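Local coordinates for protein 3-dehydroshikimate dehydratase (Bacillus anthracis, PDB 3DX5) that catalyses the manganese-dependent dehydration of 3-dehydroshikimate to 3,4-dihydroxybenzoate, which is built into the siderophore petrobactin, at residues N99-A105 / Y138-H144; L167-L171 / L190-I194; I67-L71 / K85-L89; L152-L156 / D185-L190. One frame throughout, in Å; residues are numbered along the deposited sequence.

Contact 1: residues N99-A105 / Y138-H144. With MN (manganese (II) ion), chain B; DHB (3,4-dihydroxybenzoic acid), chain D.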
# COMPACT_ATOMS: atom_id res chain seq x y z
N ASN A 99 -11.34 -19.94 9.61
CA ASN A 99 -10.61 -20.40 10.78
C ASN A 99 -9.09 -20.26 10.63
O ASN A 99 -8.35 -20.95 11.35
CB ASN A 99 -11.00 -21.86 11.10
CG ASN A 99 -10.50 -22.85 10.03
OD1 ASN A 99 -10.10 -22.46 8.91
ND2 ASN A 99 -10.49 -24.13 10.38
N LYS A 100 -8.61 -19.41 9.71
CA LYS A 100 -7.16 -19.28 9.50
C LYS A 100 -6.68 -17.84 9.47
O LYS A 100 -7.35 -16.96 8.87
CB LYS A 100 -6.74 -19.96 8.17
CG LYS A 100 -7.16 -21.40 8.03
CD LYS A 100 -6.78 -21.98 6.65
CE LYS A 100 -7.34 -23.40 6.48
NZ LYS A 100 -8.83 -23.49 6.61
N ILE A 101 -5.53 -17.59 10.10
CA ILE A 101 -4.82 -16.32 10.13
C ILE A 101 -3.37 -16.52 9.66
O ILE A 101 -2.61 -17.31 10.25
CB ILE A 101 -4.75 -15.71 11.56
CG1 ILE A 101 -6.14 -15.49 12.15
CG2 ILE A 101 -3.94 -14.40 11.56
CD1 ILE A 101 -7.14 -14.65 11.26
N ARG A 102 -2.96 -15.79 8.63
CA ARG A 102 -1.61 -15.88 8.12
C ARG A 102 -0.73 -14.86 8.84
O ARG A 102 -1.09 -13.69 8.98
CB ARG A 102 -1.64 -15.60 6.60
CG ARG A 102 -0.28 -15.74 5.83
CD ARG A 102 0.81 -14.65 6.12
NE ARG A 102 0.41 -13.23 6.02
CZ ARG A 102 0.42 -12.53 4.89
NH1 ARG A 102 0.07 -11.24 4.90
NH2 ARG A 102 0.78 -13.14 3.74
N THR A 103 0.43 -15.29 9.29
CA THR A 103 1.43 -14.36 9.82
C THR A 103 2.82 -14.79 9.39
O THR A 103 2.98 -15.84 8.75
CB THR A 103 1.31 -14.16 11.36
OG1 THR A 103 2.13 -13.06 11.76
CG2 THR A 103 1.78 -15.41 12.16
N PHE A 104 3.80 -13.95 9.68
CA PHE A 104 5.21 -14.21 9.34
C PHE A 104 5.97 -14.48 10.62
O PHE A 104 5.62 -13.93 11.67
CB PHE A 104 5.82 -13.02 8.60
CG PHE A 104 5.21 -12.81 7.23
CD1 PHE A 104 5.55 -13.66 6.18
CD2 PHE A 104 4.27 -11.82 7.01
CE1 PHE A 104 4.97 -13.51 4.93
CE2 PHE A 104 3.70 -11.65 5.75
CZ PHE A 104 4.04 -12.49 4.72
N ALA A 105 7.00 -15.31 10.56
CA ALA A 105 7.75 -15.65 11.75
C ALA A 105 9.02 -14.81 11.79
O ALA A 105 10.08 -15.24 11.35
CB ALA A 105 8.09 -17.14 11.76
N TYR A 138 -6.51 -21.58 13.30
CA TYR A 138 -5.14 -21.97 13.03
C TYR A 138 -4.31 -20.77 12.66
O TYR A 138 -4.78 -19.88 11.91
CB TYR A 138 -5.07 -23.01 11.91
CG TYR A 138 -5.78 -24.29 12.27
CD1 TYR A 138 -5.14 -25.29 13.03
CD2 TYR A 138 -7.13 -24.47 11.94
CE1 TYR A 138 -5.81 -26.46 13.41
CE2 TYR A 138 -7.81 -25.66 12.32
CZ TYR A 138 -7.13 -26.64 13.03
OH TYR A 138 -7.78 -27.78 13.41
N VAL A 139 -3.06 -20.79 13.15
CA VAL A 139 -2.06 -19.80 12.79
C VAL A 139 -1.18 -20.40 11.70
O VAL A 139 -0.45 -21.37 11.93
CB VAL A 139 -1.19 -19.42 14.03
CG1 VAL A 139 -0.06 -18.44 13.65
CG2 VAL A 139 -2.07 -18.86 15.11
N LEU A 140 -1.20 -19.80 10.51
CA LEU A 140 -0.37 -20.27 9.41
C LEU A 140 0.83 -19.36 9.23
O LEU A 140 0.68 -18.16 8.92
CB LEU A 140 -1.16 -20.28 8.10
CG LEU A 140 -2.05 -21.52 7.88
CD1 LEU A 140 -3.23 -21.54 8.92
CD2 LEU A 140 -2.57 -21.54 6.47
N LEU A 141 2.03 -19.93 9.38
CA LEU A 141 3.23 -19.18 9.07
C LEU A 141 3.48 -19.32 7.59
O LEU A 141 3.40 -20.43 7.04
CB LEU A 141 4.45 -19.71 9.85
CG LEU A 141 4.30 -19.73 11.38
CD1 LEU A 141 5.57 -20.36 12.02
CD2 LEU A 141 4.00 -18.35 11.96
N GLU A 142 3.78 -18.21 6.95
CA GLU A 142 4.08 -18.22 5.52
C GLU A 142 5.60 -18.47 5.31
O GLU A 142 6.41 -17.92 6.03
CB GLU A 142 3.62 -16.89 4.89
CG GLU A 142 3.80 -16.86 3.39
CD GLU A 142 2.93 -15.82 2.75
OE1 GLU A 142 1.79 -15.61 3.20
OE2 GLU A 142 3.39 -15.23 1.77
N THR A 143 5.97 -19.34 4.38
CA THR A 143 7.37 -19.56 4.05
C THR A 143 7.89 -18.32 3.26
O THR A 143 7.38 -18.01 2.16
CB THR A 143 7.56 -20.84 3.24
OG1 THR A 143 6.66 -20.81 2.14
CG2 THR A 143 7.22 -22.14 4.10
N HIS A 144 8.86 -17.62 3.83
CA HIS A 144 9.34 -16.33 3.36
C HIS A 144 10.82 -16.08 3.63
O HIS A 144 11.29 -16.43 4.72
CB HIS A 144 8.59 -15.21 4.09
CG HIS A 144 7.79 -14.38 3.17
ND1 HIS A 144 7.96 -13.01 3.06
CD2 HIS A 144 6.86 -14.73 2.24
CE1 HIS A 144 7.11 -12.55 2.16
NE2 HIS A 144 6.44 -13.58 1.65
MN MN B . 3.03 -15.05 -0.27
C1 DHB D . 3.56 -10.43 1.14
C2 DHB D . 3.53 -11.76 0.74
C3 DHB D . 4.51 -12.27 -0.13
O3 DHB D . 4.54 -13.57 -0.56
C4 DHB D . 5.57 -11.37 -0.58
O4 DHB D . 6.50 -11.89 -1.41
C5 DHB D . 5.61 -10.04 -0.15
C6 DHB D . 4.59 -9.59 0.71
C DHB D . 2.48 -9.91 2.07
O1 DHB D . 2.45 -8.76 2.51
O2 DHB D . 1.48 -10.72 2.42
O HOH W 1 7.56 -16.17 7.85
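R102 and E142 meet at the C-terminal ends of two neighbouring parallel strands, 100-103 and 138-142. Backbone hydrogen bonds zip the strands together, from Y138 N to N99 O at one end to E142 N to T103 O at the other. R102 lies in register with L140, and its CB sits near L140 O. CG stands anti to the backbone N (chi1 -176°), then the chain bends at chi2 and chi3. CG and CD therefore pass close to E142 OE1, and CD also nears E142 CB. NE turns away to D69 O. The guanidinium then grips two acids. NH2 gives E142 OE1 a salt bridge of 2.7 Å; the oxygen lies in the guanidinium plane but is met from above the carboxylate plane. NH2 also donates to O2 of the bound 3,4-dihydroxybenzoic acid (2.8 Å), and NH1 adds a weak bond to that oxygen. F104 CE2 lies over one guanidinium face. The F104 ring turns its edge to the H144 face, with CE1 3.4 Å from H144 CG. H144, the probable proton acceptor, has NE2 2.9 Å from ligand O3. E142 OE2 binds manganese at 2.1 Å, and D172, H198 and E253 complete the protein ligands. The two strands belong to a beta-alpha-beta unit, joined through helix 115-134, of a TIM barrel of the xylose isomerase-like family, with the active site at the C-terminal strand ends.

Contact 2: residues L167-L171 / L190-I194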
# COMPACT_ATOMS: atom_id res chain seq x y z
N LEU A 167 -0.49 -24.62 15.05
CA LEU A 167 0.49 -23.95 14.19
C LEU A 167 0.53 -24.71 12.87
O LEU A 167 0.77 -25.93 12.84
CB LEU A 167 1.88 -23.99 14.81
CG LEU A 167 2.90 -23.22 13.97
CD1 LEU A 167 2.47 -21.73 13.95
CD2 LEU A 167 4.27 -23.40 14.61
N LYS A 168 0.29 -23.98 11.79
CA LYS A 168 0.22 -24.62 10.47
C LYS A 168 1.07 -23.80 9.52
O LYS A 168 1.72 -22.85 9.97
CB LYS A 168 -1.23 -24.70 10.02
CG LYS A 168 -2.11 -25.53 10.97
CD LYS A 168 -1.75 -27.04 10.91
CE LYS A 168 -2.63 -27.82 11.87
NZ LYS A 168 -2.34 -29.26 11.76
N ILE A 169 1.09 -24.17 8.24
CA ILE A 169 1.94 -23.51 7.22
C ILE A 169 1.08 -23.03 6.02
O ILE A 169 0.23 -23.78 5.49
CB ILE A 169 3.03 -24.50 6.68
CG1 ILE A 169 4.03 -24.92 7.80
CG2 ILE A 169 3.81 -23.91 5.44
CD1 ILE A 169 4.93 -23.78 8.32
N ASN A 170 1.39 -21.82 5.56
CA ASN A 170 0.99 -21.35 4.25
C ASN A 170 2.20 -21.52 3.33
O ASN A 170 3.20 -20.78 3.46
CB ASN A 170 0.58 -19.86 4.27
CG ASN A 170 0.12 -19.38 2.89
OD1 ASN A 170 -0.40 -20.18 2.11
ND2 ASN A 170 0.37 -18.14 2.57
N LEU A 171 2.12 -22.49 2.41
CA LEU A 171 3.30 -22.85 1.59
C LEU A 171 3.36 -21.95 0.35
O LEU A 171 2.52 -22.05 -0.54
CB LEU A 171 3.25 -24.33 1.20
CG LEU A 171 4.47 -24.85 0.43
CD1 LEU A 171 5.77 -24.44 1.05
CD2 LEU A 171 4.40 -26.36 0.39
N LEU A 190 6.53 -30.87 4.25
CA LEU A 190 5.69 -29.98 5.05
C LEU A 190 4.21 -30.37 5.11
O LEU A 190 3.44 -29.77 5.88
CB LEU A 190 5.81 -28.52 4.59
CG LEU A 190 7.16 -27.83 4.90
CD1 LEU A 190 7.30 -26.60 4.02
CD2 LEU A 190 7.24 -27.49 6.40
N ARG A 191 3.82 -31.38 4.31
CA ARG A 191 2.43 -31.81 4.22
C ARG A 191 1.60 -31.89 5.53
O ARG A 191 0.46 -31.43 5.54
CB ARG A 191 2.27 -33.12 3.42
CG ARG A 191 0.81 -33.25 2.89
CD ARG A 191 0.60 -34.46 2.00
NE ARG A 191 -0.81 -34.55 1.58
CZ ARG A 191 -1.25 -35.26 0.54
NH1 ARG A 191 -0.40 -35.96 -0.22
NH2 ARG A 191 -2.55 -35.27 0.27
N PRO A 192 2.15 -32.49 6.61
CA PRO A 192 1.35 -32.59 7.83
C PRO A 192 0.89 -31.25 8.41
O PRO A 192 -0.10 -31.23 9.14
CB PRO A 192 2.30 -33.29 8.82
CG PRO A 192 3.20 -34.12 7.95
CD PRO A 192 3.44 -33.19 6.75
N TRP A 193 1.58 -30.15 8.08
CA TRP A 193 1.25 -28.81 8.61
C TRP A 193 0.58 -27.87 7.61
O TRP A 193 0.15 -26.80 7.97
CB TRP A 193 2.52 -28.14 9.13
CG TRP A 193 3.13 -28.91 10.23
CD1 TRP A 193 2.81 -28.84 11.56
CD2 TRP A 193 4.15 -29.93 10.11
NE1 TRP A 193 3.58 -29.72 12.28
CE2 TRP A 193 4.41 -30.40 11.42
CE3 TRP A 193 4.87 -30.47 9.04
CZ2 TRP A 193 5.37 -31.42 11.69
CZ3 TRP A 193 5.82 -31.48 9.29
CH2 TRP A 193 6.07 -31.93 10.61
N ILE A 194 0.51 -28.24 6.35
CA ILE A 194 0.04 -27.28 5.34
C ILE A 194 -1.48 -27.07 5.41
O ILE A 194 -2.22 -28.06 5.48
CB ILE A 194 0.42 -27.75 3.92
CG1 ILE A 194 1.94 -27.64 3.72
CG2 ILE A 194 -0.39 -26.97 2.78
CD1 ILE A 194 2.35 -28.40 2.50
O HOH W 2 -2.81 -29.83 8.99
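L171 and I194 fit together at one end of this contact, where CD2 of L171 rests 3.6 Å from CD1 of I194. The L171 side chain starts with CG opposite the backbone nitrogen (chi1 -176°) and forks there. Its other methyl, CD1, meets CD1 of L190 at 4.0 Å. The fork thus fills the hollow between the last residue of helix 183-190 and the first residue of strand 194-202. I169 is the next bump. Its CG1 packs 3.8 Å from CB of W193, with CD2 of L190 a little farther off. The indole itself swings away, and its CD1 edge lies near L167 O. P192 CB lies over one face of the indole.

The backbones join through I169 N to W193 O, a hydrogen bond of 2.8 Å with the donor above the carbonyl plane. K168 lays its CB 3.2 Å from the same carbonyl oxygen. Its chain bends at chi2, and a water lies between NZ and P192 O. On the other side of strand 167-172, K168 and N170 pair with strand 138-142. This is the helix-to-strand turn of a TIM barrel, where the chain leaves an outer helix and enters the next parallel strand.

Contact 3: residues I67-L71 / K85-L89. With DHB (3,4-dihydroxybenzoic acid), chain D.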
# COMPACT_ATOMS: atom_id res chain seq x y z
N ILE A 67 -7.65 -14.89 6.65
CA ILE A 67 -7.30 -13.48 6.75
C ILE A 67 -5.79 -13.39 6.88
O ILE A 67 -5.19 -14.05 7.76
CB ILE A 67 -7.99 -12.84 7.96
CG1 ILE A 67 -9.52 -12.84 7.68
CG2 ILE A 67 -7.45 -11.44 8.17
CD1 ILE A 67 -10.36 -12.62 8.92
N SER A 68 -5.17 -12.57 6.04
CA SER A 68 -3.71 -12.52 6.00
C SER A 68 -3.16 -11.22 6.56
O SER A 68 -3.43 -10.13 6.05
CB SER A 68 -3.23 -12.81 4.57
OG SER A 68 -3.83 -14.02 4.14
N ASP A 69 -2.40 -11.34 7.64
CA ASP A 69 -1.99 -10.18 8.38
C ASP A 69 -0.54 -10.32 8.80
O ASP A 69 0.23 -11.02 8.14
CB ASP A 69 -2.95 -9.94 9.55
CG ASP A 69 -3.12 -8.44 9.88
OD1 ASP A 69 -4.28 -7.97 9.94
OD2 ASP A 69 -2.09 -7.73 10.07
N TYR A 70 -0.16 -9.63 9.88
CA TYR A 70 1.24 -9.47 10.29
C TYR A 70 1.17 -9.32 11.79
O TYR A 70 0.59 -8.37 12.29
CB TYR A 70 1.86 -8.18 9.67
CG TYR A 70 1.59 -8.02 8.17
CD1 TYR A 70 2.49 -8.53 7.21
CD2 TYR A 70 0.40 -7.40 7.70
CE1 TYR A 70 2.21 -8.43 5.83
CE2 TYR A 70 0.11 -7.34 6.34
CZ TYR A 70 1.02 -7.84 5.41
OH TYR A 70 0.74 -7.75 4.05
N LEU A 71 1.71 -10.27 12.54
CA LEU A 71 1.70 -10.12 14.00
C LEU A 71 3.11 -9.85 14.48
O LEU A 71 4.01 -10.61 14.21
CB LEU A 71 1.11 -11.35 14.67
CG LEU A 71 -0.32 -11.67 14.24
CD1 LEU A 71 -0.72 -13.08 14.73
CD2 LEU A 71 -1.28 -10.56 14.78
N LYS A 85 -4.52 -7.21 19.05
CA LYS A 85 -4.71 -7.42 17.62
C LYS A 85 -5.19 -8.85 17.32
O LYS A 85 -6.10 -9.05 16.53
CB LYS A 85 -3.43 -7.09 16.85
CG LYS A 85 -3.53 -7.24 15.35
CD LYS A 85 -2.45 -6.46 14.59
CE LYS A 85 -2.63 -6.71 13.12
NZ LYS A 85 -1.44 -6.36 12.26
N CYS A 86 -4.62 -9.85 17.99
CA CYS A 86 -5.11 -11.22 17.83
C CYS A 86 -6.58 -11.35 18.23
O CYS A 86 -7.34 -12.03 17.54
CB CYS A 86 -4.27 -12.19 18.66
SG CYS A 86 -2.59 -12.39 18.04
N GLU A 87 -6.97 -10.69 19.31
CA GLU A 87 -8.33 -10.73 19.74
C GLU A 87 -9.26 -10.08 18.72
O GLU A 87 -10.38 -10.54 18.54
CB GLU A 87 -8.50 -10.10 21.13
CG GLU A 87 -7.76 -10.89 22.24
CD GLU A 87 -7.61 -10.11 23.55
OE1 GLU A 87 -8.08 -8.96 23.64
OE2 GLU A 87 -7.01 -10.65 24.51
N GLN A 88 -8.81 -9.00 18.08
CA GLN A 88 -9.63 -8.36 17.04
C GLN A 88 -9.71 -9.25 15.76
O GLN A 88 -10.77 -9.40 15.16
CB GLN A 88 -9.14 -6.93 16.74
CG GLN A 88 -9.87 -6.21 15.57
CD GLN A 88 -11.39 -6.07 15.77
OE1 GLN A 88 -11.94 -6.32 16.88
NE2 GLN A 88 -12.09 -5.66 14.71
N LEU A 89 -8.59 -9.85 15.37
CA LEU A 89 -8.58 -10.79 14.26
C LEU A 89 -9.52 -11.99 14.46
O LEU A 89 -10.15 -12.43 13.49
CB LEU A 89 -7.15 -11.27 13.94
CG LEU A 89 -6.22 -10.27 13.24
CD1 LEU A 89 -4.78 -10.73 13.35
CD2 LEU A 89 -6.61 -10.13 11.78
C1 DHB D . 3.56 -10.43 1.14
C2 DHB D . 3.53 -11.76 0.74
C3 DHB D . 4.51 -12.27 -0.13
O3 DHB D . 4.54 -13.57 -0.56
C4 DHB D . 5.57 -11.37 -0.58
O4 DHB D . 6.50 -11.89 -1.41
C5 DHB D . 5.61 -10.04 -0.15
C6 DHB D . 4.59 -9.59 0.71
C DHB D . 2.48 -9.91 2.07
O1 DHB D . 2.45 -8.76 2.51
O2 DHB D . 1.48 -10.72 2.42
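K85 stretches out from helix 79-96 because its chi1 of -178° points CG away from the backbone nitrogen and the rest of the chain stays extended. D69 has a chi1 of -148°, which carries its carboxylate out towards the lysine. K85 NZ forms a salt bridge with D69 OD2 at 2.7 Å. The ammonium comes from above the carboxylate plane. NZ also donates to Y70 O at 2.9 Å, this time in the carbonyl plane. D69 OD2 has a second donor, Y70 N at 2.7 Å, received on the anti lone pair of OD2. One carboxylate oxygen thus takes two bonds, and the lysine bridges the carboxylate of D69 and the carbonyl of Y70, just past the end of strand 64-68.

Beside the polar group, the helix and the chain meet through carbon and sulfur. L71 CD2 and L89 CD1 pack 3.8 Å apart, the two side chains lying alongside and running in opposite senses. L71 CD1 lies 3.9 Å from C86 SG. L89 CD2 touches both I67 CG2 and D69 OD1.

Y70 points the other way, into the active site. Its OH donates to O1 of the bound 3,4-dihydroxybenzoic acid at 2.5 Å, with O1 at the ring edge. W35 is a further partner of this hydroxyl, and R102 makes a cation-pi contact with the ring.

A220 of the second subunit packs on Y70 and K85. Within the chain, helix 79-96 covers the end of strand 64-68, which lies next to strand 100-103, while helix 115-134 packs on L71 and C86.

Contact 4: residues L152-L156 / D185-L190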
# COMPACT_ATOMS: atom_id res chain seq x y z
N LEU A 152 13.74 -24.60 4.19
CA LEU A 152 12.97 -25.79 4.57
C LEU A 152 13.42 -26.41 5.92
O LEU A 152 12.59 -26.62 6.79
CB LEU A 152 12.94 -26.83 3.43
CG LEU A 152 12.25 -28.16 3.74
CD1 LEU A 152 10.76 -27.90 4.06
CD2 LEU A 152 12.37 -29.11 2.54
N PRO A 153 14.73 -26.67 6.12
CA PRO A 153 15.10 -27.22 7.45
C PRO A 153 14.75 -26.27 8.65
O PRO A 153 14.31 -26.76 9.71
CB PRO A 153 16.62 -27.47 7.35
CG PRO A 153 16.95 -27.37 5.84
CD PRO A 153 15.89 -26.51 5.23
N SER A 154 14.87 -24.96 8.48
CA SER A 154 14.53 -24.07 9.59
C SER A 154 13.03 -24.10 9.87
O SER A 154 12.59 -24.07 11.03
CB SER A 154 15.00 -22.64 9.33
OG SER A 154 14.61 -21.81 10.42
N THR A 155 12.24 -24.19 8.81
CA THR A 155 10.78 -24.26 8.98
C THR A 155 10.40 -25.53 9.71
O THR A 155 9.62 -25.50 10.65
CB THR A 155 10.09 -24.20 7.61
OG1 THR A 155 10.43 -22.95 6.99
CG2 THR A 155 8.53 -24.32 7.73
N LEU A 156 10.95 -26.67 9.27
CA LEU A 156 10.66 -27.93 9.94
C LEU A 156 11.09 -27.88 11.41
O LEU A 156 10.36 -28.32 12.30
CB LEU A 156 11.37 -29.08 9.24
CG LEU A 156 10.77 -29.42 7.87
CD1 LEU A 156 11.71 -30.33 7.08
CD2 LEU A 156 9.39 -30.05 8.07
N ASP A 185 9.37 -31.70 -3.24
CA ASP A 185 9.98 -32.20 -2.02
C ASP A 185 9.58 -31.41 -0.72
O ASP A 185 9.30 -32.02 0.36
CB ASP A 185 11.49 -32.28 -2.24
CG ASP A 185 12.20 -32.79 -1.03
OD1 ASP A 185 11.85 -33.90 -0.54
OD2 ASP A 185 13.11 -32.07 -0.56
N SER A 186 9.53 -30.08 -0.82
CA SER A 186 9.10 -29.23 0.30
C SER A 186 7.63 -29.47 0.65
O SER A 186 7.26 -29.52 1.82
CB SER A 186 9.32 -27.75 0.00
OG SER A 186 10.62 -27.53 -0.50
N PHE A 187 6.79 -29.64 -0.37
CA PHE A 187 5.41 -29.99 -0.14
C PHE A 187 5.33 -31.31 0.63
O PHE A 187 4.56 -31.42 1.61
CB PHE A 187 4.61 -30.09 -1.44
CG PHE A 187 3.34 -30.84 -1.28
CD1 PHE A 187 2.25 -30.25 -0.63
CD2 PHE A 187 3.23 -32.16 -1.71
CE1 PHE A 187 1.07 -30.94 -0.44
CE2 PHE A 187 2.05 -32.88 -1.51
CZ PHE A 187 0.97 -32.27 -0.89
N GLN A 188 6.13 -32.30 0.23
CA GLN A 188 6.00 -33.63 0.80
C GLN A 188 6.45 -33.61 2.25
O GLN A 188 5.83 -34.25 3.11
CB GLN A 188 6.77 -34.72 0.00
CG GLN A 188 6.10 -35.04 -1.36
CD GLN A 188 6.98 -35.85 -2.30
OE1 GLN A 188 8.15 -36.11 -2.02
NE2 GLN A 188 6.41 -36.24 -3.43
N GLN A 189 7.49 -32.82 2.53
CA GLN A 189 8.03 -32.75 3.88
C GLN A 189 7.16 -31.92 4.78
O GLN A 189 7.06 -32.23 5.96
CB GLN A 189 9.46 -32.21 3.90
CG GLN A 189 10.47 -33.24 3.39
CD GLN A 189 11.89 -32.74 3.49
OE1 GLN A 189 12.38 -32.46 4.58
NE2 GLN A 189 12.57 -32.65 2.35
N LEU A 190 6.53 -30.87 4.25
CA LEU A 190 5.69 -29.98 5.05
C LEU A 190 4.21 -30.37 5.11
O LEU A 190 3.44 -29.77 5.88
CB LEU A 190 5.81 -28.52 4.59
CG LEU A 190 7.16 -27.83 4.90
CD1 LEU A 190 7.30 -26.60 4.02
CD2 LEU A 190 7.24 -27.49 6.40
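L152 reaches from helix 152-162 into a hole formed by D185, S186, Q189 and L190 of helix 183-190. It is a knob-into-hole contact. A chi1 of 176° sends CG away from the backbone nitrogen, and the two methyls part at the far helix. CD1 lies 3.7 Å from L190 CD1, the two side chains antiparallel and alongside. CD2 takes the polar wall of the hole. It sits 3.6 Å from Q189 NE2 and 3.8 Å from S186 OG, a hydroxyl that is bonded to D182 O.

L190 fills the next space along. Its CD2 lies 3.7 Å from T155 CG2 and equally far from L156 CD2, so one methyl serves both residues. L156 then crosses Q189 at about a right angle, with CD1 3.4 Å from Q189 OE1. The Q189 amide also has a weak hydrogen bond from NE2 to D185 OD1 in its own helix.

The short helix segments run almost parallel, 11° apart, with their axes 11.0 Å from each other. T155 also packs on I169 of strand 167-172. Such side-by-side helices, both packed on the strand between them in sequence, belong to the outer helical layer of a TIM barrel.

In the fold
Contacts 1 to 3 are buried, while contact 4 is only partly so and lies farthest from the chain centre. Contact 1 is strand to strand and mixes backbone pairing with metal and ligand chemistry. Contact 2 extends the same sheet: L141 O and V139 O take backbone hydrogen bonds from N170 N and K168 N. Contact 3 joins the sheet on the other side, with a backbone hydrogen bond from R102 N to I67 O, and it shares the ligand with contact 1. Its charged group is set outside the pocket. Contact 4 is mainly apolar and joins two helices. It shares L190 with contact 2. It does not touch contact 3, about 16 Å away at the nearest atoms.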